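Local coordinates for argininosuccinate lyase (Chelativorans sp., PDB 6RXA), which is a C–N lyase of the aspartase/fumarase superfamily (EDDS lyase) that forms fumarate, and probably can split argininosuccinate into fumarate and arginine, at residues A[247-252]-A[336-341]; A[137-142]-A[174-179]; A[258-263]-A[291-296]; A[241-246]-A[304-309]. The protein carries 2 engineered substitutions. One frame throughout, in Å; residues are numbered along the deposited sequence.

Helix 236-262 runs through three of the four contacts: interaction 4 uses its first part, interaction 1 its middle and interaction 3 its end. Interaction 2 pairs helices 112-147 and 168-193 and touches interaction 1 directly, Phe248 CE1 lying 3.7 Å from Leu179 CD2. Interaction 1 also meets interaction 3, where Leu252 CD2 comes within 3.9 Å of Ser295 CB, whereas interactions 3 and 4 are about 23 Å apart between centres. Arg294, a fumarate-binding residue, lies in segment 291-296, and its side chain is about 7 Å from that of Ala338 in interaction 1. Interactions 2 and 4 lie away from the known binding residues. All four contacts also border the second subunit.

Interaction 1: residues A[247-252]-A[336-341]; sequences VFLSGL and IAATHA
Phe248 and Leu252, one turn apart on helix 236-262, face Thr339 and Ala338 of helix 329-348 inside the central helical bundle of the aspartase/fumarase superfamily. The two segments run in roughly the same direction, inclined by 35°, and their axes come no closer than 11.0 Å. Large side chains of one helix therefore span the gap to the small residues and backbone of the other, and no hydrogen bond crosses.

The apolar contacts belong to the two leucines. Leu252 has CG anti to its backbone N (chi1 -178°), and its CD1 methyl rests against the other helix's main chain, 3.8 Å from Thr339 CA and equally near Ala338 O. Its second methyl, CD2, is 4.4 Å from Ala338 CB. Leu249 CD2 reaches the same alanine methyl, at 4.3 Å, so Ala338 CB has a leucine methyl from each of two residues near it. Tyr138 of helix 112-147 and Ser295 of helix 290-301 also pack on Leu252.

The remaining contact sets a hydroxyl against an aromatic rim. Thr339 OG1 is hydrogen-bonded to Leu335 O in the preceding turn, which fixes the hydroxyl on its own helix. Its oxygen lies in the plane of the Phe248 ring, at the edge, 3.3 Å from CE2 and 3.5 Å from CZ.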
loop_
_atom_site.group_PDB
_atom_site.type_symbol
_atom_site.label_atom_id
_atom_site.label_comp_id
_atom_site.label_asym_id
_atom_site.label_seq_id
_atom_site.Cartn_x
_atom_site.Cartn_y
_atom_site.Cartn_z
ATOM N N VAL A 247 -7.532 4.584 9.097
ATOM C CA VAL A 247 -8.979 4.545 8.852
ATOM C C VAL A 247 -9.677 5.761 9.459
ATOM O O VAL A 247 -10.542 6.378 8.822
ATOM C CB VAL A 247 -9.616 3.198 9.256
ATOM C CG1 VAL A 247 -9.792 3.079 10.760
ATOM C CG2 VAL A 247 -10.968 3.034 8.535
ATOM N N PHE A 248 -9.304 6.135 10.690
ATOM C CA PHE A 248 -9.803 7.364 11.288
ATOM C C PHE A 248 -9.530 8.563 10.383
ATOM O O PHE A 248 -10.425 9.368 10.096
ATOM C CB PHE A 248 -9.177 7.577 12.677
ATOM C CG PHE A 248 -9.244 9.007 13.122
ATOM C CD1 PHE A 248 -10.461 9.598 13.402
ATOM C CD2 PHE A 248 -8.110 9.781 13.178
ATOM C CE1 PHE A 248 -10.548 10.915 13.742
ATOM C CE2 PHE A 248 -8.182 11.105 13.526
ATOM C CZ PHE A 248 -9.394 11.687 13.816
ATOM N N LEU A 249 -8.295 8.684 9.898
ATOM C CA LEU A 249 -7.959 9.828 9.057
ATOM C C LEU A 249 -8.704 9.787 7.733
ATOM O O LEU A 249 -8.955 10.849 7.153
ATOM C CB LEU A 249 -6.446 9.950 8.860
ATOM C CG LEU A 249 -5.691 10.553 10.060
ATOM C CD1 LEU A 249 -4.196 10.371 9.927
ATOM C CD2 LEU A 249 -6.027 12.037 10.190
ATOM N N SER A 250 -9.045 8.592 7.231
ATOM C CA SER A 250 -9.804 8.552 5.985
ATOM C C SER A 250 -11.175 9.192 6.173
ATOM O O SER A 250 -11.677 9.858 5.257
ATOM C CB SER A 250 -9.918 7.131 5.412
ATOM O OG SER A 250 -10.941 6.385 6.048
ATOM N N GLY A 251 -11.777 9.046 7.357
ATOM C CA GLY A 251 -13.048 9.704 7.596
ATOM C C GLY A 251 -12.887 11.198 7.746
ATOM O O GLY A 251 -13.778 11.968 7.373
ATOM N N LEU A 252 -11.747 11.619 8.298
ATOM C CA LEU A 252 -11.405 13.033 8.391
ATOM C C LEU A 252 -11.161 13.629 7.009
ATOM O O LEU A 252 -11.644 14.731 6.717
ATOM C CB LEU A 252 -10.209 13.177 9.341
ATOM C CG LEU A 252 -9.731 14.602 9.591
ATOM C CD1 LEU A 252 -9.114 14.768 10.969
ATOM C CD2 LEU A 252 -8.739 15.025 8.535
ATOM N N ILE A 336 -2.362 14.390 14.742
ATOM C CA ILE A 336 -2.855 15.298 15.769
ATOM C C ILE A 336 -3.089 16.681 15.180
ATOM O O ILE A 336 -4.102 17.330 15.460
ATOM C CB ILE A 336 -1.887 15.329 16.972
ATOM C CG1 ILE A 336 -1.798 13.953 17.653
ATOM C CG2 ILE A 336 -2.332 16.407 17.949
ATOM C CD1 ILE A 336 -3.055 13.489 18.351
ATOM N N ALA A 337 -2.166 17.152 14.342
ATOM C CA ALA A 337 -2.322 18.454 13.706
ATOM C C ALA A 337 -3.579 18.498 12.847
ATOM O O ALA A 337 -4.344 19.465 12.905
ATOM C CB ALA A 337 -1.079 18.772 12.879
ATOM N N ALA A 338 -3.806 17.455 12.044
ATOM C CA ALA A 338 -4.993 17.420 11.202
ATOM C C ALA A 338 -6.256 17.339 12.040
ATOM O O ALA A 338 -7.268 17.975 11.707
ATOM C CB ALA A 338 -4.916 16.229 10.255
ATOM N N THR A 339 -6.233 16.549 13.117
ATOM C CA THR A 339 -7.418 16.436 13.966
ATOM C C THR A 339 -7.747 17.761 14.632
ATOM O O THR A 339 -8.912 18.162 14.691
ATOM C CB THR A 339 -7.213 15.338 15.012
ATOM O OG1 THR A 339 -6.956 14.089 14.354
ATOM C CG2 THR A 339 -8.444 15.182 15.873
ATOM N N HIS A 340 -6.731 18.448 15.161
ATOM C CA HIS A 340 -6.938 19.765 15.743
ATOM C C HIS A 340 -7.435 20.757 14.704
ATOM O O HIS A 340 -8.372 21.522 14.956
ATOM C CB HIS A 340 -5.630 20.254 16.356
ATOM C CG HIS A 340 -5.265 19.567 17.630
ATOM N ND1 HIS A 340 -3.999 19.642 18.174
ATOM C CD2 HIS A 340 -5.997 18.814 18.484
ATOM C CE1 HIS A 340 -3.970 18.964 19.309
ATOM N NE2 HIS A 340 -5.170 18.453 19.520
ATOM N N ALA A 341 -6.840 20.744 13.508
ATOM C CA ALA A 341 -7.277 21.665 12.463
ATOM C C ALA A 341 -8.746 21.443 12.122
ATOM O O ALA A 341 -9.521 22.398 12.003
ATOM C CB ALA A 341 -6.401 21.496 11.218
#

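Interaction 2: residues A[137-142]-A[174-179]; sequences GYREAV and AISENL
In the antiparallel helix pair formed by 112-147 and 168-193, which the two-stranded hairpin 153-158/161-167 connects, Arg139 bonds to Ser176 while Leu179 packs over Tyr138. The segment axes approach to 9.3 Å. Leu179 CD1 sits over the face of the Tyr138 ring in a CH-pi contact, 4.2 Å from the centroid and 26° off the normal. The other methyl, CD2, is 3.7 Å from Tyr138 CD2, and the two side chains cross at about a right angle. CD1 also fits against the backbone of the facing helix, 3.6 Å from Arg139 CA.

Arg139 has CG anti to its backbone N (chi1 -174°), and the chain continues extended from CG to NE. The NE-H points to Ser176 OG at 3.1 Å in a nearly straight bond (170°), with the hydroxyl oxygen in the guanidinium plane. A water joins the same pair, 3.1 Å from Arg139 NH2 and 2.8 Å from Ser176 OG. The guanidinium is further bound by salt bridges from NH1 to Asp468 and from NH2 to Glu464, both on helix 451-500. This buried charge is thus held by several partners, which should fix its rotation.

One turn after Tyr138, Val142 CG1 packs 4.0 Å from Ile175 CB and also touches the backbone at Ser176. Such antiparallel pairing of long helices is typical of the central bundle of the aspartase/fumarase superfamily.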
loop_
_atom_site.group_PDB
_atom_site.type_symbol
_atom_site.label_atom_id
_atom_site.label_comp_id
_atom_site.label_asym_id
_atom_site.label_seq_id
_atom_site.Cartn_x
_atom_site.Cartn_y
_atom_site.Cartn_z
ATOM N N GLY A 137 -11.979 15.643 21.449
ATOM C CA GLY A 137 -12.178 17.060 21.183
ATOM C C GLY A 137 -12.830 17.310 19.835
ATOM O O GLY A 137 -13.656 18.219 19.686
ATOM N N TYR A 138 -12.466 16.515 18.838
ATOM C CA TYR A 138 -13.070 16.599 17.511
ATOM C C TYR A 138 -14.535 16.207 17.570
ATOM O O TYR A 138 -15.399 16.930 17.058
ATOM C CB TYR A 138 -12.270 15.669 16.604
ATOM C CG TYR A 138 -12.584 15.573 15.125
ATOM C CD1 TYR A 138 -13.062 16.641 14.395
ATOM C CD2 TYR A 138 -12.343 14.379 14.451
ATOM C CE1 TYR A 138 -13.302 16.515 13.032
ATOM C CE2 TYR A 138 -12.573 14.249 13.096
ATOM C CZ TYR A 138 -13.057 15.326 12.392
ATOM O OH TYR A 138 -13.304 15.209 11.038
ATOM N N ARG A 139 -14.842 15.100 18.253
ATOM C CA ARG A 139 -16.235 14.697 18.400
ATOM C C ARG A 139 -17.036 15.738 19.172
ATOM O O ARG A 139 -18.194 16.026 18.825
ATOM C CB ARG A 139 -16.326 13.317 19.054
ATOM C CG ARG A 139 -17.742 12.785 19.096
ATOM C CD ARG A 139 -17.805 11.434 19.758
ATOM N NE ARG A 139 -19.149 10.886 19.647
ATOM C CZ ARG A 139 -19.595 9.848 20.336
ATOM N NH1 ARG A 139 -18.812 9.267 21.228
ATOM N NH2 ARG A 139 -20.826 9.401 20.135
ATOM N N GLU A 140 -16.445 16.332 20.214
ATOM C CA GLU A 140 -17.129 17.390 20.957
ATOM C C GLU A 140 -17.510 18.538 20.031
ATOM O O GLU A 140 -18.645 19.027 20.059
ATOM C CB GLU A 140 -16.258 17.912 22.104
ATOM C CG GLU A 140 -16.179 16.992 23.293
ATOM C CD GLU A 140 -15.176 17.446 24.330
ATOM O OE1 GLU A 140 -14.449 18.425 24.064
ATOM O OE2 GLU A 140 -15.096 16.809 25.407
ATOM N N ALA A 141 -16.563 18.990 19.204
ATOM C CA ALA A 141 -16.850 20.097 18.297
ATOM C C ALA A 141 -17.960 19.739 17.316
ATOM O O ALA A 141 -18.830 20.572 17.023
ATOM C CB ALA A 141 -15.584 20.505 17.559
ATOM N N VAL A 142 -17.950 18.508 16.811
ATOM C CA VAL A 142 -18.960 18.033 15.862
ATOM C C VAL A 142 -20.344 18.019 16.501
ATOM O O VAL A 142 -21.316 18.513 15.921
ATOM C CB VAL A 142 -18.550 16.639 15.356
ATOM C CG1 VAL A 142 -19.688 15.906 14.668
ATOM C CG2 VAL A 142 -17.337 16.748 14.426
ATOM N N ALA A 174 -23.701 12.078 11.587
ATOM C CA ALA A 174 -23.053 10.947 10.930
ATOM C C ALA A 174 -21.588 10.892 11.323
ATOM O O ALA A 174 -21.052 9.823 11.645
ATOM C CB ALA A 174 -23.189 11.064 9.408
ATOM N N ILE A 175 -20.931 12.054 11.321
ATOM C CA ILE A 175 -19.530 12.131 11.722
ATOM C C ILE A 175 -19.378 11.698 13.175
ATOM O O ILE A 175 -18.464 10.944 13.514
ATOM C CB ILE A 175 -18.983 13.546 11.460
ATOM C CG1 ILE A 175 -19.202 13.974 10.001
ATOM C CG2 ILE A 175 -17.518 13.617 11.854
ATOM C CD1 ILE A 175 -18.557 13.090 8.965
ATOM N N SER A 176 -20.310 12.109 14.048
ATOM C CA SER A 176 -20.219 11.702 15.447
ATOM C C SER A 176 -20.247 10.182 15.591
ATOM O O SER A 176 -19.494 9.615 16.394
ATOM C CB SER A 176 -21.329 12.355 16.274
ATOM O OG SER A 176 -21.259 11.922 17.637
ATOM N N GLU A 177 -21.107 9.504 14.826
ATOM C CA GLU A 177 -21.208 8.048 14.924
ATOM C C GLU A 177 -19.948 7.377 14.386
ATOM O O GLU A 177 -19.473 6.389 14.962
ATOM C CB GLU A 177 -22.486 7.586 14.200
ATOM C CG GLU A 177 -22.833 6.102 14.412
ATOM C CD GLU A 177 -24.276 5.741 14.083
ATOM O OE1 GLU A 177 -25.097 6.638 13.814
ATOM O OE2 GLU A 177 -24.589 4.531 14.135
ATOM N N ASN A 178 -19.384 7.911 13.294
ATOM C CA ASN A 178 -18.084 7.462 12.801
ATOM C C ASN A 178 -17.028 7.559 13.893
ATOM O O ASN A 178 -16.253 6.618 14.125
ATOM C CB ASN A 178 -17.688 8.335 11.605
ATOM C CG ASN A 178 -16.214 8.192 11.212
ATOM O OD1 ASN A 178 -15.316 8.650 11.930
ATOM N ND2 ASN A 178 -15.960 7.585 10.051
ATOM N N LEU A 179 -16.997 8.691 14.587
ATOM C CA LEU A 179 -15.979 8.923 15.596
ATOM C C LEU A 179 -16.182 8.035 16.808
ATOM O O LEU A 179 -15.202 7.603 17.421
ATOM C CB LEU A 179 -15.987 10.394 15.996
ATOM C CG LEU A 179 -15.571 11.360 14.896
ATOM C CD1 LEU A 179 -15.714 12.817 15.328
ATOM C CD2 LEU A 179 -14.133 11.095 14.450
HETATM O O HOH W 1 -22.916 9.639 17.899
#

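Interaction 3: residues A[258-263]-A[291-296]; sequences EIQLWS and SLERSR
Gln260 and Glu293 reach across between helices 236-262 and 290-301 and meet at about a right angle, their amide and carboxylate planes turned 78° apart. Gln260 carries CG anti to the backbone N (chi1 -164°) and is extended beyond it, as is Glu293. The NE2 group donates to Glu293 OE1 at 2.8 Å with an N-H...O angle of 155°. The acceptor lies close to the amide plane, but the donor meets OE1 from the anti side and tilted out of the carboxylate plane.

Both ends of the amide are engaged. OE1 of Gln260 receives a bond from a water at 2.8 Å, and that water in turn accepts from Arg296 NH1 at 2.9 Å; NE2 also bonds Gln159 O of the third subunit. The guanidinium is held further by Asn314 O of the second subunit, bonded to Arg296 NH2. Glu293 OE2 takes a bond from Ala322 N of the fourth subunit, so this polar pair lies where several subunits converge.

Beside it, Leu292 points CD1 at the facing backbone, 3.5 Å from Gln260 N, and crosses Ile259 at about a right angle, with the same methyl 3.9 Å from Ile259 CG2. Arg294, a fumarate-binding residue, extends away from this interface and makes a cation-pi contact with Tyr26. Met342 of helix 329-348 packs on Leu292, while backbone bonds tie Trp262 to Val269 and to Ala270 in strand 270-271, which pairs with strand 350-351.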
loop_
_atom_site.group_PDB
_atom_site.type_symbol
_atom_site.label_atom_id
_atom_site.label_comp_id
_atom_site.label_asym_id
_atom_site.label_seq_id
_atom_site.Cartn_x
_atom_site.Cartn_y
_atom_site.Cartn_z
ATOM N N GLU A 258 -15.805 17.014 1.876
ATOM C CA GLU A 258 -17.192 17.468 1.863
ATOM C C GLU A 258 -17.265 18.976 2.041
ATOM O O GLU A 258 -17.958 19.673 1.291
ATOM C CB GLU A 258 -17.968 16.793 2.996
ATOM C CG GLU A 258 -19.478 16.947 2.862
ATOM C CD GLU A 258 -20.128 15.741 2.211
ATOM O OE1 GLU A 258 -19.898 14.615 2.712
ATOM O OE2 GLU A 258 -20.877 15.926 1.208
ATOM N N ILE A 259 -16.546 19.488 3.041
ATOM C CA ILE A 259 -16.534 20.921 3.333
ATOM C C ILE A 259 -15.879 21.690 2.190
ATOM O O ILE A 259 -16.308 22.795 1.843
ATOM C CB ILE A 259 -15.855 21.193 4.689
ATOM C CG1 ILE A 259 -16.679 20.577 5.824
ATOM C CG2 ILE A 259 -15.680 22.689 4.890
ATOM C CD1 ILE A 259 -16.009 20.647 7.191
ATOM N N GLN A 260 -14.832 21.132 1.597
ATOM C CA GLN A 260 -14.206 21.780 0.451
ATOM C C GLN A 260 -15.199 21.949 -0.698
ATOM O O GLN A 260 -15.210 22.989 -1.363
ATOM C CB GLN A 260 -12.977 20.998 0.008
ATOM C CG GLN A 260 -12.070 21.803 -0.900
ATOM C CD GLN A 260 -10.781 21.097 -1.243
ATOM O OE1 GLN A 260 -10.624 19.891 -1.004
ATOM N NE2 GLN A 260 -9.853 21.832 -1.849
ATOM N N LEU A 261 -16.041 20.939 -0.949
ATOM C CA LEU A 261 -17.049 21.089 -1.993
ATOM C C LEU A 261 -18.116 22.103 -1.585
ATOM O O LEU A 261 -18.488 22.972 -2.383
ATOM C CB LEU A 261 -17.656 19.731 -2.365
ATOM C CG LEU A 261 -16.698 18.719 -2.989
ATOM C CD1 LEU A 261 -17.480 17.503 -3.540
ATOM C CD2 LEU A 261 -15.853 19.342 -4.101
ATOM N N TRP A 262 -18.605 22.034 -0.344
ATOM C CA TRP A 262 -19.584 23.012 0.123
ATOM C C TRP A 262 -19.098 24.449 -0.050
ATOM O O TRP A 262 -19.898 25.363 -0.302
ATOM C CB TRP A 262 -19.861 22.824 1.614
ATOM C CG TRP A 262 -20.635 21.627 2.036
ATOM C CD1 TRP A 262 -21.355 20.761 1.257
ATOM C CD2 TRP A 262 -20.769 21.174 3.378
ATOM N NE1 TRP A 262 -21.934 19.787 2.055
ATOM C CE2 TRP A 262 -21.586 20.027 3.361
ATOM C CE3 TRP A 262 -20.289 21.647 4.607
ATOM C CZ2 TRP A 262 -21.917 19.331 4.527
ATOM C CZ3 TRP A 262 -20.608 20.950 5.757
ATOM C CH2 TRP A 262 -21.412 19.802 5.708
ATOM N N SER A 263 -17.793 24.668 0.094
ATOM C CA SER A 263 -17.203 25.997 0.068
ATOM C C SER A 263 -16.574 26.353 -1.273
ATOM O O SER A 263 -15.913 27.392 -1.370
ATOM C CB SER A 263 -16.212 26.177 1.221
ATOM O OG SER A 263 -15.138 25.240 1.175
ATOM N N SER A 291 -6.305 24.595 5.075
ATOM C CA SER A 291 -6.481 23.740 6.239
ATOM C C SER A 291 -7.039 22.390 5.825
ATOM O O SER A 291 -6.595 21.342 6.312
ATOM C CB SER A 291 -7.415 24.414 7.242
ATOM O OG SER A 291 -8.647 24.795 6.642
ATOM N N LEU A 292 -8.021 22.401 4.920
ATOM C CA LEU A 292 -8.634 21.156 4.468
ATOM C C LEU A 292 -7.654 20.321 3.658
ATOM O O LEU A 292 -7.555 19.102 3.857
ATOM C CB LEU A 292 -9.874 21.488 3.635
ATOM C CG LEU A 292 -10.944 22.380 4.272
ATOM C CD1 LEU A 292 -12.117 22.616 3.313
ATOM C CD2 LEU A 292 -11.404 21.819 5.607
ATOM N N GLU A 293 -6.918 20.952 2.741
ATOM C CA GLU A 293 -6.039 20.180 1.869
ATOM C C GLU A 293 -4.862 19.596 2.634
ATOM O O GLU A 293 -4.471 18.449 2.388
ATOM C CB GLU A 293 -5.595 21.011 0.671
ATOM C CG GLU A 293 -6.763 21.241 -0.300
ATOM C CD GLU A 293 -6.338 21.574 -1.703
ATOM O OE1 GLU A 293 -7.188 21.407 -2.618
ATOM O OE2 GLU A 293 -5.190 22.047 -1.891
ATOM N N ARG A 294 -4.277 20.358 3.563
ATOM C CA ARG A 294 -3.187 19.790 4.352
ATOM C C ARG A 294 -3.689 18.729 5.326
ATOM O O ARG A 294 -2.933 17.824 5.692
ATOM C CB ARG A 294 -2.421 20.892 5.080
ATOM C CG ARG A 294 -1.540 21.697 4.139
ATOM C CD ARG A 294 -0.909 22.862 4.855
ATOM N NE ARG A 294 0.110 23.524 4.044
ATOM C CZ ARG A 294 1.390 23.159 4.001
ATOM N NH1 ARG A 294 1.824 22.122 4.707
ATOM N NH2 ARG A 294 2.237 23.836 3.241
ATOM N N SER A 295 -4.948 18.814 5.763
ATOM C CA SER A 295 -5.505 17.738 6.577
ATOM C C SER A 295 -5.653 16.459 5.757
ATOM O O SER A 295 -5.301 15.365 6.222
ATOM C CB SER A 295 -6.840 18.180 7.192
ATOM O OG SER A 295 -6.639 19.210 8.163
ATOM N N ARG A 296 -6.173 16.573 4.531
ATOM C CA ARG A 296 -6.241 15.418 3.651
ATOM C C ARG A 296 -4.856 14.845 3.376
ATOM O O ARG A 296 -4.673 13.621 3.364
ATOM C CB ARG A 296 -6.935 15.779 2.338
ATOM C CG ARG A 296 -8.397 16.177 2.498
ATOM C CD ARG A 296 -9.109 16.271 1.158
ATOM N NE ARG A 296 -9.433 14.930 0.666
ATOM C CZ ARG A 296 -9.671 14.611 -0.599
ATOM N NH1 ARG A 296 -9.602 15.521 -1.562
ATOM N NH2 ARG A 296 -9.968 13.358 -0.902
HETATM O O HOH W 2 -8.554 18.183 -1.667
#

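Interaction 4: residues A[241-246]-A[304-309]; sequences HAFVNA and GPLVGI
The Phe243 ring has Leu306 CD2 at its edge, near the ring plane, and it stacks with the ring of Phe243 from the second subunit. The leucine thus lies beside an aromatic pair that joins two subunits. The segments, on helices 236-262 and 303-314, run nearly antiparallel at 151°, with their axes 8.5 Å apart.

Ala242 makes this close approach possible, its CA being 5.0 Å from Leu306 CA. Its methyl meets both backbone and side chain: CB lies 3.8 Å from Leu306 CA and 3.7 Å from Ile309 CD1. Leu306 places CG anti to the backbone N (chi1 174°), and the two branches then divide. CD1 settles on Phe243, 3.8 Å from its backbone N and 3.9 Å from its CB, whereas CD2 turns toward Ala246 CB at 4.2 Å.

Leu310 of the second subunit packs on Leu306 as well, which extends the apolar layer across the subunit boundary. No hydrogen bond passes between the two segments, and the residues that meet are aliphatic or aromatic and mostly buried. The pairing therefore rests on close fit and exclusion of water, with small alanine methyls setting how near the helices can come.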
loop_
_atom_site.group_PDB
_atom_site.type_symbol
_atom_site.label_atom_id
_atom_site.label_comp_id
_atom_site.label_asym_id
_atom_site.label_seq_id
_atom_site.Cartn_x
_atom_site.Cartn_y
_atom_site.Cartn_z
ATOM N N HIS A 241 -2.014 0.081 15.366
ATOM C CA HIS A 241 -1.997 1.524 15.612
ATOM C C HIS A 241 -1.933 2.296 14.295
ATOM O O HIS A 241 -2.695 3.253 14.079
ATOM C CB HIS A 241 -0.814 1.826 16.534
ATOM C CG HIS A 241 -0.860 3.173 17.169
ATOM N ND1 HIS A 241 -0.142 3.473 18.308
ATOM C CD2 HIS A 241 -1.516 4.306 16.824
ATOM C CE1 HIS A 241 -0.361 4.733 18.639
ATOM N NE2 HIS A 241 -1.188 5.262 17.755
ATOM N N ALA A 242 -1.077 1.860 13.378
ATOM C CA ALA A 242 -1.011 2.483 12.063
ATOM C C ALA A 242 -2.339 2.366 11.325
ATOM O O ALA A 242 -2.777 3.319 10.655
ATOM C CB ALA A 242 0.118 1.859 11.243
ATOM N N PHE A 243 -3.004 1.213 11.433
ATOM C CA PHE A 243 -4.278 1.055 10.751
ATOM C C PHE A 243 -5.357 1.975 11.321
ATOM O O PHE A 243 -6.105 2.613 10.564
ATOM C CB PHE A 243 -4.804 -0.373 10.807
ATOM C CG PHE A 243 -6.226 -0.445 10.362
ATOM C CD1 PHE A 243 -6.549 -0.263 9.017
ATOM C CD2 PHE A 243 -7.246 -0.608 11.269
ATOM C CE1 PHE A 243 -7.848 -0.269 8.600
ATOM C CE2 PHE A 243 -8.564 -0.622 10.846
ATOM C CZ PHE A 243 -8.864 -0.435 9.507
ATOM N N VAL A 244 -5.523 2.003 12.651
ATOM C CA VAL A 244 -6.604 2.823 13.187
ATOM C C VAL A 244 -6.368 4.284 12.806
ATOM O O VAL A 244 -7.302 5.004 12.427
ATOM C CB VAL A 244 -6.813 2.626 14.700
ATOM C CG1 VAL A 244 -8.039 3.438 15.142
ATOM C CG2 VAL A 244 -7.010 1.160 15.026
ATOM N N ASN A 245 -5.107 4.727 12.850
ATOM C CA ASN A 245 -4.794 6.077 12.390
ATOM C C ASN A 245 -5.250 6.271 10.947
ATOM O O ASN A 245 -5.860 7.291 10.603
ATOM C CB ASN A 245 -3.293 6.342 12.484
ATOM C CG ASN A 245 -2.790 6.565 13.895
ATOM O OD1 ASN A 245 -3.533 6.503 14.885
ATOM N ND2 ASN A 245 -1.485 6.823 13.993
ATOM N N ALA A 246 -4.948 5.307 10.074
ATOM C CA ALA A 246 -5.283 5.464 8.666
ATOM C C ALA A 246 -6.794 5.489 8.446
ATOM O O ALA A 246 -7.301 6.287 7.649
ATOM C CB ALA A 246 -4.657 4.365 7.819
ATOM N N GLY A 304 1.164 5.221 4.473
ATOM C CA GLY A 304 2.526 4.808 4.264
ATOM C C GLY A 304 3.064 3.947 5.385
ATOM O O GLY A 304 3.572 2.849 5.149
ATOM N N PRO A 305 2.993 4.431 6.632
ATOM C CA PRO A 305 3.439 3.571 7.746
ATOM C C PRO A 305 2.696 2.253 7.794
ATOM O O PRO A 305 3.309 1.211 8.056
ATOM C CB PRO A 305 3.177 4.434 8.988
ATOM C CG PRO A 305 3.269 5.854 8.469
ATOM C CD PRO A 305 2.611 5.778 7.096
ATOM N N LEU A 306 1.388 2.272 7.556
ATOM C CA LEU A 306 0.605 1.040 7.581
ATOM C C LEU A 306 1.181 -0.000 6.624
ATOM O O LEU A 306 1.403 -1.158 7.001
ATOM C CB LEU A 306 -0.847 1.352 7.228
ATOM C CG LEU A 306 -1.798 0.160 7.077
ATOM C CD1 LEU A 306 -1.829 -0.658 8.351
ATOM C CD2 LEU A 306 -3.175 0.656 6.668
ATOM N N VAL A 307 1.453 0.403 5.383
ATOM C CA VAL A 307 1.993 -0.524 4.388
ATOM C C VAL A 307 3.417 -0.950 4.726
ATOM O O VAL A 307 3.765 -2.125 4.610
ATOM C CB VAL A 307 1.874 0.090 2.984
ATOM C CG1 VAL A 307 2.629 -0.739 1.957
ATOM C CG2 VAL A 307 0.400 0.229 2.605
ATOM N N GLY A 308 4.272 -0.016 5.135
ATOM C CA GLY A 308 5.637 -0.391 5.469
ATOM C C GLY A 308 5.705 -1.376 6.620
ATOM O O GLY A 308 6.486 -2.329 6.587
ATOM N N ILE A 309 4.908 -1.137 7.664
ATOM C CA ILE A 309 4.910 -2.023 8.820
ATOM C C ILE A 309 4.449 -3.416 8.414
ATOM O O ILE A 309 5.115 -4.416 8.701
ATOM C CB ILE A 309 4.040 -1.437 9.947
ATOM C CG1 ILE A 309 4.647 -0.161 10.513
ATOM C CG2 ILE A 309 3.894 -2.458 11.059
ATOM C CD1 ILE A 309 3.643 0.721 11.257
#